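Local coordinates for protein xylose isomerase-like TIM barrel (Anabaena variabilis ATCC 29413, PDB 2QW5) that binds a zinc ion and D-xylose in a TIM-barrel pocket and is probably an isomerase or epimerase acting on sugars or their phosphates, at residues I11-F16 against S46-P51; V213-A218 against G241-V246; Y245-P250 against P277-I282. All blocks are in the same frame, centred on the assembly; numbering follows the deposited sequence.

Contact 1: residues I11-F16 against S46-P51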
ATOM      1  N   ILE A  11      -1.312  39.063 -12.347  1.00 22.37           N
ATOM      2  CA  ILE A  11      -0.619  37.810 -12.119  1.00 21.68           C
ATOM      3  C   ILE A  11      -0.796  37.460 -10.659  1.00 21.26           C
ATOM      4  O   ILE A  11      -0.453  38.259  -9.778  1.00 20.80           O
ATOM      5  CB  ILE A  11       0.908  37.891 -12.485  1.00 22.33           C
ATOM      6  CG1 ILE A  11       1.121  38.433 -13.896  1.00 24.55           C
ATOM      7  CG2 ILE A  11       1.607  36.514 -12.324  1.00 19.14           C
ATOM      8  CD1 ILE A  11       0.406  37.649 -14.945  1.00 23.99           C
ATOM      9  N   TYR A  12      -1.334  36.268 -10.400  1.00 18.02           N
ATOM     10  CA  TYR A  12      -1.528  35.744  -9.038  1.00 18.21           C
ATOM     11  C   TYR A  12      -0.497  34.650  -8.790  1.00 16.10           C
ATOM     12  O   TYR A  12       0.170  34.220  -9.716  1.00 17.97           O
ATOM     13  CB  TYR A  12      -2.909  35.118  -8.904  1.00 21.40           C
ATOM     14  CG  TYR A  12      -4.118  36.039  -8.910  1.00 17.23           C
ATOM     15  CD1 TYR A  12      -4.065  37.384  -9.351  1.00 14.07           C
ATOM     16  CD2 TYR A  12      -5.389  35.511  -8.604  1.00 18.15           C
ATOM     17  CE1 TYR A  12      -5.250  38.178  -9.382  1.00 17.80           C
ATOM     18  CE2 TYR A  12      -6.533  36.299  -8.639  1.00 17.07           C
ATOM     19  CZ  TYR A  12      -6.466  37.621  -9.020  1.00 22.80           C
ATOM     20  OH  TYR A  12      -7.627  38.361  -9.063  1.00 22.65           O
ATOM     21  N   ILE A  13      -0.335  34.252  -7.544  1.00 17.19           N
ATOM     22  CA  ILE A  13       0.482  33.074  -7.190  1.00 15.68           C
ATOM     23  C   ILE A  13      -0.242  32.198  -6.182  1.00 17.84           C
ATOM     24  O   ILE A  13      -0.909  32.696  -5.281  1.00 18.71           O
ATOM     25  CB  ILE A  13       1.878  33.473  -6.711  1.00 17.73           C
ATOM     26  CG1 ILE A  13       2.754  32.224  -6.528  1.00 19.95           C
ATOM     27  CG2 ILE A  13       1.784  34.384  -5.468  1.00 15.36           C
ATOM     28  CD1 ILE A  13       4.268  32.523  -6.396  1.00 15.58           C
ATOM     29  N   SER A  14      -0.123  30.874  -6.352  1.00 16.49           N
ATOM     30  CA  SER A  14      -0.720  29.924  -5.433  1.00 16.66           C
ATOM     31  C   SER A  14       0.029  29.805  -4.093  1.00 16.94           C
ATOM     32  O   SER A  14       1.242  29.715  -4.072  1.00 18.01           O
ATOM     33  CB  SER A  14      -0.706  28.528  -6.036  1.00 13.59           C
ATOM     34  OG  SER A  14      -1.235  27.604  -5.113  1.00 15.61           O
ATOM     35  N   PHE A  15      -0.739  29.698  -3.000  1.00 19.51           N
ATOM     36  CA  PHE A  15      -0.182  29.397  -1.661  1.00 17.31           C
ATOM     37  C   PHE A  15       0.350  27.959  -1.533  1.00 19.19           C
ATOM     38  O   PHE A  15       0.886  27.637  -0.493  1.00 19.75           O
ATOM     39  CB  PHE A  15      -1.119  29.797  -0.492  1.00 18.17           C
ATOM     40  CG  PHE A  15      -0.671  31.042   0.207  1.00 19.01           C
ATOM     41  CD1 PHE A  15      -0.505  32.229  -0.517  1.00 19.67           C
ATOM     42  CD2 PHE A  15      -0.369  31.027   1.578  1.00 19.44           C
ATOM     43  CE1 PHE A  15      -0.056  33.391   0.104  1.00 22.89           C
ATOM     44  CE2 PHE A  15       0.104  32.197   2.220  1.00 19.64           C
ATOM     45  CZ  PHE A  15       0.234  33.383   1.480  1.00 19.68           C
ATOM     46  N   PHE A  16       0.200  27.104  -2.573  1.00 17.51           N
ATOM     47  CA  PHE A  16       0.913  25.789  -2.605  1.00 16.19           C
ATOM     48  C   PHE A  16       2.462  25.885  -2.570  1.00 16.41           C
ATOM     49  O   PHE A  16       3.144  24.859  -2.465  1.00 16.62           O
ATOM     50  CB  PHE A  16       0.477  24.965  -3.808  1.00 12.84           C
ATOM     51  CG  PHE A  16      -0.954  24.497  -3.752  1.00 17.41           C
ATOM     52  CD1 PHE A  16      -1.588  24.170  -2.545  1.00 18.12           C
ATOM     53  CD2 PHE A  16      -1.651  24.286  -4.930  1.00 21.74           C
ATOM     54  CE1 PHE A  16      -2.859  23.643  -2.518  1.00 17.58           C
ATOM     55  CE2 PHE A  16      -2.953  23.789  -4.886  1.00 15.56           C
ATOM     56  CZ  PHE A  16      -3.545  23.451  -3.680  1.00 18.20           C
ATOM     57  N   SER A  46      -0.511  40.503  -7.707  1.00 18.52           N
ATOM     58  CA  SER A  46      -1.708  41.259  -7.321  1.00 20.90           C
ATOM     59  C   SER A  46      -2.835  40.405  -6.704  1.00 20.16           C
ATOM     60  O   SER A  46      -3.863  40.939  -6.233  1.00 21.83           O
ATOM     61  CB  SER A  46      -2.219  42.019  -8.522  1.00 21.05           C
ATOM     62  OG  SER A  46      -2.651  41.114  -9.491  1.00 24.00           O
ATOM     63  N   GLY A  47      -2.636  39.093  -6.672  1.00 16.40           N
ATOM     64  CA  GLY A  47      -3.593  38.215  -6.023  1.00 12.81           C
ATOM     65  C   GLY A  47      -3.011  36.857  -5.684  1.00 13.81           C
ATOM     66  O   GLY A  47      -1.925  36.505  -6.134  1.00 14.01           O
ATOM     67  N   PHE A  48      -3.754  36.100  -4.880  1.00 17.90           N
ATOM     68  CA  PHE A  48      -3.253  34.803  -4.321  1.00 17.54           C
ATOM     69  C   PHE A  48      -4.283  33.720  -4.357  1.00 17.26           C
ATOM     70  O   PHE A  48      -5.433  34.038  -4.187  1.00 15.84           O
ATOM     71  CB  PHE A  48      -2.754  35.061  -2.898  1.00 14.80           C
ATOM     72  CG  PHE A  48      -1.707  36.119  -2.863  1.00 19.07           C
ATOM     73  CD1 PHE A  48      -0.366  35.802  -3.072  1.00 22.61           C
ATOM     74  CD2 PHE A  48      -2.072  37.443  -2.786  1.00 20.73           C
ATOM     75  CE1 PHE A  48       0.613  36.821  -3.130  1.00 27.80           C
ATOM     76  CE2 PHE A  48      -1.111  38.480  -2.862  1.00 12.84           C
ATOM     77  CZ  PHE A  48       0.230  38.162  -3.034  1.00 20.61           C
ATOM     78  N   GLU A  49      -3.893  32.465  -4.626  1.00 17.66           N
ATOM     79  CA  GLU A  49      -4.841  31.357  -4.598  1.00 21.72           C
ATOM     80  C   GLU A  49      -4.669  30.735  -3.240  1.00 18.53           C
ATOM     81  O   GLU A  49      -3.576  30.316  -2.885  1.00 22.13           O
ATOM     82  CB  GLU A  49      -4.610  30.227  -5.615  1.00 21.98           C
ATOM     83  CG  GLU A  49      -4.263  30.582  -7.004  1.00 31.38           C
ATOM     84  CD  GLU A  49      -4.410  29.349  -7.935  1.00 29.18           C
ATOM     85  OE1 GLU A  49      -4.341  28.162  -7.479  1.00 45.75           O
ATOM     86  OE2 GLU A  49      -4.598  29.590  -9.122  1.00 32.27           O
ATOM     87  N   PHE A  50      -5.757  30.658  -2.512  1.00 19.32           N
ATOM     88  CA  PHE A  50      -5.833  30.041  -1.188  1.00 21.95           C
ATOM     89  C   PHE A  50      -6.495  28.687  -1.300  1.00 19.18           C
ATOM     90  O   PHE A  50      -7.659  28.625  -1.713  1.00 17.50           O
ATOM     91  CB  PHE A  50      -6.691  30.918  -0.282  1.00 20.86           C
ATOM     92  CG  PHE A  50      -5.967  32.087   0.348  1.00 16.04           C
ATOM     93  CD1 PHE A  50      -4.697  32.522  -0.061  1.00 22.80           C
ATOM     94  CD2 PHE A  50      -6.656  32.833   1.315  1.00 16.65           C
ATOM     95  CE1 PHE A  50      -4.081  33.612   0.579  1.00 18.54           C
ATOM     96  CE2 PHE A  50      -6.066  33.925   1.921  1.00 17.41           C
ATOM     97  CZ  PHE A  50      -4.788  34.320   1.555  1.00 16.99           C
ATOM     98  N   PRO A  51      -5.745  27.593  -0.988  1.00 21.26           N
ATOM     99  CA  PRO A  51      -6.432  26.313  -0.865  1.00 19.03           C
ATOM    100  C   PRO A  51      -7.326  26.338   0.367  1.00 16.73           C
ATOM    101  O   PRO A  51      -6.938  26.902   1.379  1.00 17.66           O
ATOM    102  CB  PRO A  51      -5.294  25.295  -0.690  1.00 19.80           C
ATOM    103  CG  PRO A  51      -4.139  26.088  -0.124  1.00 20.55           C
ATOM    104  CD  PRO A  51      -4.283  27.444  -0.775  1.00 24.90           C
TER
HETATM  105  O   HOH W   1      -0.236  41.355 -11.167  1.00 22.25           O
HETATM  106  O   HOH W   2      -3.790  26.946  -5.054  1.00 40.33           O

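Contact 2: residues V213-A218 against G241-V246. With ZN (zinc ion), chain D.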
ATOM      1  N   VAL A 213     -14.400  26.232 -16.596  1.00 16.74           N
ATOM      2  CA  VAL A 213     -13.100  25.567 -16.494  1.00 16.34           C
ATOM      3  C   VAL A 213     -11.952  26.465 -16.096  1.00 16.09           C
ATOM      4  O   VAL A 213     -11.985  27.672 -16.305  1.00 17.80           O
ATOM      5  CB  VAL A 213     -12.704  24.890 -17.863  1.00 19.81           C
ATOM      6  CG1 VAL A 213     -13.887  24.203 -18.488  1.00 15.47           C
ATOM      7  CG2 VAL A 213     -12.169  25.870 -18.846  1.00 26.14           C
ATOM      8  N   VAL A 214     -10.946  25.817 -15.522  1.00 14.18           N
ATOM      9  CA  VAL A 214      -9.622  26.394 -15.390  1.00 15.58           C
ATOM     10  C   VAL A 214      -8.756  25.528 -16.320  1.00 16.73           C
ATOM     11  O   VAL A 214      -8.903  24.295 -16.323  1.00 18.88           O
ATOM     12  CB  VAL A 214      -9.052  26.393 -13.963  1.00 14.95           C
ATOM     13  CG1 VAL A 214      -9.255  25.029 -13.250  1.00 16.22           C
ATOM     14  CG2 VAL A 214      -7.600  26.839 -14.008  1.00 15.76           C
ATOM     15  N   ILE A 215      -7.915  26.171 -17.141  1.00 15.58           N
ATOM     16  CA  ILE A 215      -6.919  25.486 -17.947  1.00 16.84           C
ATOM     17  C   ILE A 215      -5.583  25.757 -17.264  1.00 18.49           C
ATOM     18  O   ILE A 215      -5.205  26.915 -17.130  1.00 20.35           O
ATOM     19  CB  ILE A 215      -6.875  25.955 -19.417  1.00 20.79           C
ATOM     20  CG1 ILE A 215      -8.258  25.829 -20.095  1.00 17.73           C
ATOM     21  CG2 ILE A 215      -5.813  25.125 -20.203  1.00 11.88           C
ATOM     22  CD1 ILE A 215      -8.268  26.434 -21.463  1.00 18.81           C
ATOM     23  N   ASP A 216      -4.920  24.682 -16.831  1.00 17.05           N
ATOM     24  CA  ASP A 216      -3.604  24.688 -16.156  1.00 14.79           C
ATOM     25  C   ASP A 216      -2.647  24.075 -17.186  1.00 15.72           C
ATOM     26  O   ASP A 216      -2.892  22.940 -17.655  1.00 14.63           O
ATOM     27  CB  ASP A 216      -3.707  23.849 -14.899  1.00 15.21           C
ATOM     28  CG  ASP A 216      -2.357  23.591 -14.195  1.00 18.66           C
ATOM     29  OD1 ASP A 216      -1.363  23.236 -14.851  1.00 24.38           O
ATOM     30  OD2 ASP A 216      -2.339  23.671 -12.961  1.00 22.92           O
ATOM     31  N   SER A 217      -1.578  24.805 -17.525  1.00 17.31           N
ATOM     32  CA  SER A 217      -0.616  24.386 -18.553  1.00 14.60           C
ATOM     33  C   SER A 217       0.084  23.051 -18.258  1.00 16.80           C
ATOM     34  O   SER A 217       0.317  22.277 -19.192  1.00 19.63           O
ATOM     35  CB  SER A 217       0.427  25.477 -18.788  1.00 15.60           C
ATOM     36  OG  SER A 217       1.189  25.745 -17.596  1.00 14.59           O
ATOM     37  N   ALA A 218       0.401  22.775 -16.978  1.00 17.78           N
ATOM     38  CA  ALA A 218       1.020  21.479 -16.577  1.00 15.41           C
ATOM     39  C   ALA A 218       0.108  20.301 -16.938  1.00 17.59           C
ATOM     40  O   ALA A 218       0.567  19.332 -17.563  1.00 19.21           O
ATOM     41  CB  ALA A 218       1.329  21.445 -15.083  1.00 15.06           C
ATOM     42  N   GLY A 241     -18.706  31.040 -22.868  1.00 21.62           N
ATOM     43  CA  GLY A 241     -18.557  31.826 -21.665  1.00 22.79           C
ATOM     44  C   GLY A 241     -18.142  30.961 -20.488  1.00 22.65           C
ATOM     45  O   GLY A 241     -18.543  31.254 -19.370  1.00 26.59           O
ATOM     46  N   ARG A 242     -17.315  29.937 -20.727  1.00 20.73           N
ATOM     47  CA  ARG A 242     -16.866  28.985 -19.694  1.00 21.67           C
ATOM     48  C   ARG A 242     -15.365  28.927 -19.409  1.00 20.90           C
ATOM     49  O   ARG A 242     -14.940  28.027 -18.678  1.00 24.09           O
ATOM     50  CB  ARG A 242     -17.409  27.593 -20.025  1.00 20.81           C
ATOM     51  CG  ARG A 242     -18.859  27.496 -19.711  1.00 19.95           C
ATOM     52  CD  ARG A 242     -19.473  26.212 -20.163  1.00 21.70           C
ATOM     53  NE  ARG A 242     -20.332  25.690 -19.107  1.00 20.96           N
ATOM     54  CZ  ARG A 242     -21.264  24.752 -19.228  1.00 24.26           C
ATOM     55  NH1 ARG A 242     -21.562  24.197 -20.388  1.00 27.46           N
ATOM     56  NH2 ARG A 242     -21.923  24.389 -18.149  1.00 28.43           N
ATOM     57  N   LEU A 243     -14.576  29.872 -19.946  1.00 22.83           N
ATOM     58  CA  LEU A 243     -13.139  29.924 -19.689  1.00 20.51           C
ATOM     59  C   LEU A 243     -12.973  30.901 -18.561  1.00 20.01           C
ATOM     60  O   LEU A 243     -12.702  32.055 -18.770  1.00 22.17           O
ATOM     61  CB  LEU A 243     -12.331  30.271 -20.945  1.00 21.39           C
ATOM     62  CG  LEU A 243     -10.782  30.281 -20.883  1.00 24.48           C
ATOM     63  CD1 LEU A 243     -10.186  29.193 -20.054  1.00 29.24           C
ATOM     64  CD2 LEU A 243     -10.245  30.187 -22.294  1.00 26.24           C
ATOM     65  N   HIS A 244     -13.130  30.392 -17.336  1.00 19.65           N
ATOM     66  CA  HIS A 244     -13.117  31.224 -16.146  1.00 19.01           C
ATOM     67  C   HIS A 244     -11.778  31.554 -15.543  1.00 18.82           C
ATOM     68  O   HIS A 244     -11.687  32.497 -14.749  1.00 17.90           O
ATOM     69  CB  HIS A 244     -14.003  30.599 -15.073  1.00 18.11           C
ATOM     70  CG  HIS A 244     -15.437  30.436 -15.488  1.00 18.67           C
ATOM     71  ND1 HIS A 244     -16.068  31.313 -16.343  1.00 21.51           N
ATOM     72  CD2 HIS A 244     -16.385  29.571 -15.073  1.00 22.40           C
ATOM     73  CE1 HIS A 244     -17.332  30.950 -16.479  1.00 24.12           C
ATOM     74  NE2 HIS A 244     -17.556  29.909 -15.704  1.00 20.91           N
ATOM     75  N   TYR A 245     -10.745  30.772 -15.850  1.00 19.37           N
ATOM     76  CA  TYR A 245      -9.452  30.944 -15.165  1.00 19.04           C
ATOM     77  C   TYR A 245      -8.335  30.242 -15.902  1.00 19.05           C
ATOM     78  O   TYR A 245      -8.589  29.311 -16.646  1.00 16.66           O
ATOM     79  CB  TYR A 245      -9.593  30.355 -13.770  1.00 18.36           C
ATOM     80  CG  TYR A 245      -8.567  30.748 -12.722  1.00 18.52           C
ATOM     81  CD1 TYR A 245      -8.290  32.085 -12.412  1.00 19.01           C
ATOM     82  CD2 TYR A 245      -7.979  29.772 -11.928  1.00 22.17           C
ATOM     83  CE1 TYR A 245      -7.410  32.420 -11.337  1.00 22.41           C
ATOM     84  CE2 TYR A 245      -7.102  30.103 -10.880  1.00 21.97           C
ATOM     85  CZ  TYR A 245      -6.826  31.404 -10.595  1.00 25.21           C
ATOM     86  OH  TYR A 245      -5.948  31.676  -9.581  1.00 22.34           O
ATOM     87  N   VAL A 246      -7.095  30.666 -15.662  1.00 16.54           N
ATOM     88  CA  VAL A 246      -5.911  30.125 -16.358  1.00 16.28           C
ATOM     89  C   VAL A 246      -4.747  30.091 -15.369  1.00 19.64           C
ATOM     90  O   VAL A 246      -4.530  31.080 -14.662  1.00 19.16           O
ATOM     91  CB  VAL A 246      -5.502  30.981 -17.584  1.00 16.64           C
ATOM     92  CG1 VAL A 246      -4.161  30.516 -18.172  1.00 15.57           C
ATOM     93  CG2 VAL A 246      -6.552  30.925 -18.676  1.00 18.05           C
TER
HETATM   94 ZN    ZN D 400      -3.628  23.539 -11.075  0.50 24.74          ZN
HETATM   95  O   HOH W   3      -3.029  21.820 -10.178  1.00 27.65           O

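Contact 3: residues Y245-P250 against P277-I282. With ZN (zinc ion), chain D.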
ATOM      1  N   TYR A 245     -10.745  30.772 -15.850  1.00 19.37           N
ATOM      2  CA  TYR A 245      -9.452  30.944 -15.165  1.00 19.04           C
ATOM      3  C   TYR A 245      -8.335  30.242 -15.902  1.00 19.05           C
ATOM      4  O   TYR A 245      -8.589  29.311 -16.646  1.00 16.66           O
ATOM      5  CB  TYR A 245      -9.593  30.355 -13.770  1.00 18.36           C
ATOM      6  CG  TYR A 245      -8.567  30.748 -12.722  1.00 18.52           C
ATOM      7  CD1 TYR A 245      -8.290  32.085 -12.412  1.00 19.01           C
ATOM      8  CD2 TYR A 245      -7.979  29.772 -11.928  1.00 22.17           C
ATOM      9  CE1 TYR A 245      -7.410  32.420 -11.337  1.00 22.41           C
ATOM     10  CE2 TYR A 245      -7.102  30.103 -10.880  1.00 21.97           C
ATOM     11  CZ  TYR A 245      -6.826  31.404 -10.595  1.00 25.21           C
ATOM     12  OH  TYR A 245      -5.948  31.676  -9.581  1.00 22.34           O
ATOM     13  N   VAL A 246      -7.095  30.666 -15.662  1.00 16.54           N
ATOM     14  CA  VAL A 246      -5.911  30.125 -16.358  1.00 16.28           C
ATOM     15  C   VAL A 246      -4.747  30.091 -15.369  1.00 19.64           C
ATOM     16  O   VAL A 246      -4.530  31.080 -14.662  1.00 19.16           O
ATOM     17  CB  VAL A 246      -5.502  30.981 -17.584  1.00 16.64           C
ATOM     18  CG1 VAL A 246      -4.161  30.516 -18.172  1.00 15.57           C
ATOM     19  CG2 VAL A 246      -6.552  30.925 -18.676  1.00 18.05           C
ATOM     20  N   GLN A 247      -4.050  28.944 -15.329  1.00 17.68           N
ATOM     21  CA  GLN A 247      -2.884  28.718 -14.495  1.00 17.54           C
ATOM     22  C   GLN A 247      -1.649  28.356 -15.334  1.00 17.73           C
ATOM     23  O   GLN A 247      -1.737  27.576 -16.300  1.00 15.16           O
ATOM     24  CB  GLN A 247      -3.145  27.621 -13.498  1.00 18.41           C
ATOM     25  CG  GLN A 247      -4.201  27.920 -12.513  1.00 17.80           C
ATOM     26  CD  GLN A 247      -4.346  26.790 -11.541  1.00 26.04           C
ATOM     27  OE1 GLN A 247      -4.399  25.633 -11.935  1.00 22.63           O
ATOM     28  NE2 GLN A 247      -4.348  27.112 -10.253  1.00 28.04           N
ATOM     29  N   VAL A 248      -0.510  28.972 -15.001  1.00 18.26           N
ATOM     30  CA  VAL A 248       0.768  28.672 -15.646  1.00 21.05           C
ATOM     31  C   VAL A 248       1.562  27.898 -14.597  1.00 20.88           C
ATOM     32  O   VAL A 248       1.736  28.358 -13.446  1.00 20.18           O
ATOM     33  CB  VAL A 248       1.525  29.909 -16.200  1.00 21.02           C
ATOM     34  CG1 VAL A 248       0.770  30.423 -17.452  1.00 20.46           C
ATOM     35  CG2 VAL A 248       1.702  30.995 -15.130  1.00 15.76           C
ATOM     36  N   SER A 249       2.021  26.721 -15.009  1.00 21.81           N
ATOM     37  CA  SER A 249       2.723  25.784 -14.137  1.00 19.71           C
ATOM     38  C   SER A 249       3.550  24.878 -15.013  1.00 18.88           C
ATOM     39  O   SER A 249       3.021  24.363 -16.020  1.00 17.32           O
ATOM     40  CB  SER A 249       1.712  24.920 -13.394  1.00 20.13           C
ATOM     41  OG  SER A 249       2.338  24.185 -12.373  1.00 23.35           O
ATOM     42  N   PRO A 250       4.825  24.634 -14.647  1.00 17.62           N
ATOM     43  CA  PRO A 250       5.666  23.810 -15.495  1.00 18.14           C
ATOM     44  C   PRO A 250       5.275  22.326 -15.355  1.00 16.51           C
ATOM     45  O   PRO A 250       4.564  21.975 -14.416  1.00 17.03           O
ATOM     46  CB  PRO A 250       7.067  24.112 -14.946  1.00 18.67           C
ATOM     47  CG  PRO A 250       6.869  24.321 -13.544  1.00 17.53           C
ATOM     48  CD  PRO A 250       5.542  25.018 -13.423  1.00 20.49           C
ATOM     49  N   PRO A 277      -7.339  36.959 -14.580  1.00 25.12           N
ATOM     50  CA  PRO A 277      -6.014  36.815 -13.985  1.00 23.34           C
ATOM     51  C   PRO A 277      -5.312  35.515 -14.406  1.00 24.27           C
ATOM     52  O   PRO A 277      -5.999  34.518 -14.633  1.00 23.02           O
ATOM     53  CB  PRO A 277      -6.318  36.799 -12.486  1.00 24.41           C
ATOM     54  CG  PRO A 277      -7.689  36.290 -12.377  1.00 23.69           C
ATOM     55  CD  PRO A 277      -8.414  36.759 -13.588  1.00 22.52           C
ATOM     56  N   ILE A 278      -3.977  35.549 -14.504  1.00 23.49           N
ATOM     57  CA  ILE A 278      -3.136  34.383 -14.845  0.50 21.95           C
ATOM     58  C   ILE A 278      -2.426  33.989 -13.556  1.00 22.14           C
ATOM     59  O   ILE A 278      -1.665  34.778 -13.048  1.00 19.15           O
ATOM     60  CB  ILE A 278      -2.075  34.728 -15.930  0.50 22.35           C
ATOM     61  CG1 ILE A 278      -2.728  35.155 -17.250  0.50 21.00           C
ATOM     62  CG2 ILE A 278      -1.146  33.533 -16.178  0.50 21.79           C
ATOM     63  CD1 ILE A 278      -3.501  34.058 -17.936  0.50 17.68           C
ATOM     64  N   ALA A 279      -2.691  32.779 -13.017  1.00 19.71           N
ATOM     65  CA  ALA A 279      -2.079  32.350 -11.744  1.00 19.37           C
ATOM     66  C   ALA A 279      -0.841  31.464 -11.921  1.00 19.45           C
ATOM     67  O   ALA A 279      -0.865  30.535 -12.676  1.00 17.77           O
ATOM     68  CB  ALA A 279      -3.061  31.645 -10.891  1.00 17.33           C
ATOM     69  N   VAL A 280       0.244  31.820 -11.234  1.00 20.60           N
ATOM     70  CA  VAL A 280       1.453  31.010 -11.165  1.00 20.62           C
ATOM     71  C   VAL A 280       1.151  29.936 -10.109  1.00 21.17           C
ATOM     72  O   VAL A 280       0.914  30.278  -8.961  1.00 18.10           O
ATOM     73  CB  VAL A 280       2.677  31.860 -10.699  1.00 17.91           C
ATOM     74  CG1 VAL A 280       3.864  30.954 -10.291  1.00 16.51           C
ATOM     75  CG2 VAL A 280       3.053  32.856 -11.782  1.00 21.16           C
ATOM     76  N   GLU A 281       1.123  28.661 -10.508  1.00 20.80           N
ATOM     77  CA  GLU A 281       0.860  27.572  -9.567  1.00 20.65           C
ATOM     78  C   GLU A 281       2.070  26.634  -9.432  1.00 21.06           C
ATOM     79  O   GLU A 281       2.276  25.744 -10.245  1.00 21.62           O
ATOM     80  CB  GLU A 281      -0.375  26.798  -9.944  1.00 24.13           C
ATOM     81  CG  GLU A 281      -0.848  25.935  -8.753  1.00 26.99           C
ATOM     82  CD  GLU A 281      -2.047  25.127  -9.073  1.00 32.97           C
ATOM     83  OE1 GLU A 281      -1.984  24.472 -10.143  1.00 30.78           O
ATOM     84  OE2 GLU A 281      -3.005  25.119  -8.267  1.00 36.71           O
ATOM     85  N   ILE A 282       2.862  26.870  -8.392  1.00 20.12           N
ATOM     86  CA  ILE A 282       4.053  26.116  -8.104  1.00 20.79           C
ATOM     87  C   ILE A 282       3.787  25.326  -6.790  1.00 21.51           C
ATOM     88  O   ILE A 282       3.420  25.913  -5.747  1.00 18.68           O
ATOM     89  CB  ILE A 282       5.288  27.075  -7.961  1.00 20.90           C
ATOM     90  CG1 ILE A 282       5.584  27.750  -9.330  1.00 20.98           C
ATOM     91  CG2 ILE A 282       6.536  26.307  -7.448  1.00 14.16           C
ATOM     92  CD1 ILE A 282       6.734  28.762  -9.282  1.00 19.57           C
TER
HETATM   93 ZN    ZN D 400      -3.628  23.539 -11.075  0.50 24.74          ZN
HETATM   94  O   HOH W   3      -3.029  21.820 -10.178  1.00 27.65           O

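Contact 1: residues I11-F16 against S46-P51
Strands 11-14 and 47-51 open the TIM barrel as neighbouring parallel strands, joined by helix 27-42 in a beta-alpha-beta unit. The backbone ladder carries four hydrogen bonds. Ser46 N points nearly along the carbonyl axis of Ile11 O, Ile13 N reaches Gly47 O in the carbonyl plane, and Glu49 N meets Ile13 O from above its plane. The last rung, Phe15 N to Glu49 O at 2.9 Å, is the shortest and lies in the carbonyl plane.

Aromatic contacts occupy both faces of the sheet. Inside the barrel the Tyr12 ring lies over the strand at Gly47, whose CA sits 3.7 Å from the ring centroid in a CH-pi contact; a side chain on this glycine would run into the ring. On the helix-covered side, Phe50 turns its edge to the face of Phe15, planes 68° apart, while Phe48 CD1 meets the Phe15 ring at its edge, in plane. The same Phe48 CD1 packs 3.5 Å from Ile13 CG2, and both side chains touch Leu40 of helix 27-42. Near the sugar, Phe16 CE1 packs against Pro51 CB at 3.5 Å, the two side chains running antiparallel, and the Phe16 ring also stacks on Phe283 of the xylose pocket.

Polar groups gather at the inner face. Glu49, extended beyond CG, sends OE2 to Tyr245 OH and Gln247 NE2, next to the zinc site. Its OE1 accepts from a water, 2.8 Å away, that also bonds Ser14 OG. That hydroxyl, anti to its own backbone N, accepts from Phe16 N at 3.0 Å, closing an ST turn.

Contact 2: residues V213-A218 against G241-V246
Ile215 and Leu243 form the apolar centre on the helix-facing side of two parallel barrel strands. Ile215 runs outward with CG1 anti to the carbonyl carbon, and its CD1 meets Leu243 CD1 at 3.6 Å, the two chains nearly perpendicular. Leu243, with CG anti to the backbone N (chi1 -176°), bends CD1 back toward the neighbouring strand, where it also meets Val213 CG2 at 4.1 Å. Helix 227-240 covers this cluster through Val234, on Ile215 and Leu243, and Leu237, on Val213. On the inner face Val214 and Tyr245 run alongside each other in the same direction, with Val214 CG2 3.6 Å from Tyr245 CD2.

The backbone between these layers is irregular. Val213 N donates to Arg242 O at 2.8 Å, almost along the carbonyl axis, but Val213 O is shared by two weak, bent bonds from His244 N and Tyr245 N. The register slips by one residue here, a beta bulge. Normal pairing resumes at Ile215 N, which reaches Tyr245 O from above the carbonyl plane at 3.2 Å. Gly241, with positive phi, ends helix 227-240 in a Schellman motif just before the strand, and the His244 ring extends NE2 to Lys209 O.

At the C-terminal end of its strand, Asp216 turns away from the second segment. CG is anti to the backbone N (chi1 172°), which carries OD2 to the zinc at 2.3 Å; Glu183, Gln247, Glu281 and a water complete the site. OD1 accepts a weak N-cap bond from Ala218 N, 2.8 Å away. One carboxylate thus joins the metal to the start of helix 217-223, and both zinc and helix dipole would probably favour its ionised form.

Contact 3: residues Y245-P250 against P277-I282
Two of the four protein ligands of the zinc face each other at the C-terminal ends of strands 243-248 and 278-280. Gln247 OE1 coordinates the metal at 2.4 Å and Glu281 OE1 at 2.1 Å, with a water as a further ligand and Asp216 and Glu183 completing the shell. Both chains are extended beyond CG and meet at a slant, their amide and carboxylate planes turned 61° apart. Gln247 NE2 lies 3.1 Å from Glu281 OE2 and donates to Glu49 OE2, a second-shell partner consistent with OE1 being the end turned to the zinc.

These are the last two strands of the TIM barrel, a parallel pair connected through helix 263-273. Ala279 N donates nearly straight (172°) to Val246 O, in the carbonyl plane; Val248 N follows to Ala279 O at 2.8 Å, then Glu281 N to Val248 O from above the carbonyl plane. Beyond the ladder, Ser249 OG, anti to its backbone N, gives its proton to Glu281 O at 2.6 Å, nearly along the carbonyl axis, and so ties down the backbone of the metal ligand.

On the helix-facing side Val246 CG1 rests against Ile278 CD1 at 3.6 Å, and Ile278 CG2 lies against both methyls of Val248. On the inner face the Tyr245 ring spans Pro277 and Ala279: CE1 packs against Pro277 CG, the two side chains roughly perpendicular, and OH passes 3.2 Å from Ala279 CB on its way to Glu49 OE2 and Ser85 OG. An alanine in place of Tyr245 would probably loosen the packing on Ala279 and leave Glu49, the partner of Gln247 NE2, less firmly held.

Overall arrangement
All three contacts are buried pairings of adjacent parallel strands in one closed barrel. Contacts 2 and 3 share strand 243-248, overlapping at Tyr245 and Val246, and both supply zinc ligands; Ile215 O to Gln247 N and Ser217 OG to Ser249 O bond them directly. Contact 1 meets contact 3 across the closing seam of the barrel, where strands 11-14 and 278-280 are neighbours. It binds no metal itself: rich in aromatic rings, it contributes to the second shell through Glu49, which reaches the strand common to the other two. Contact 2 alone has a bulged ladder, whereas contact 3 adds a side-chain-to-backbone hydrogen bond from Ser249 at the C-terminal end of the strands, beside the zinc.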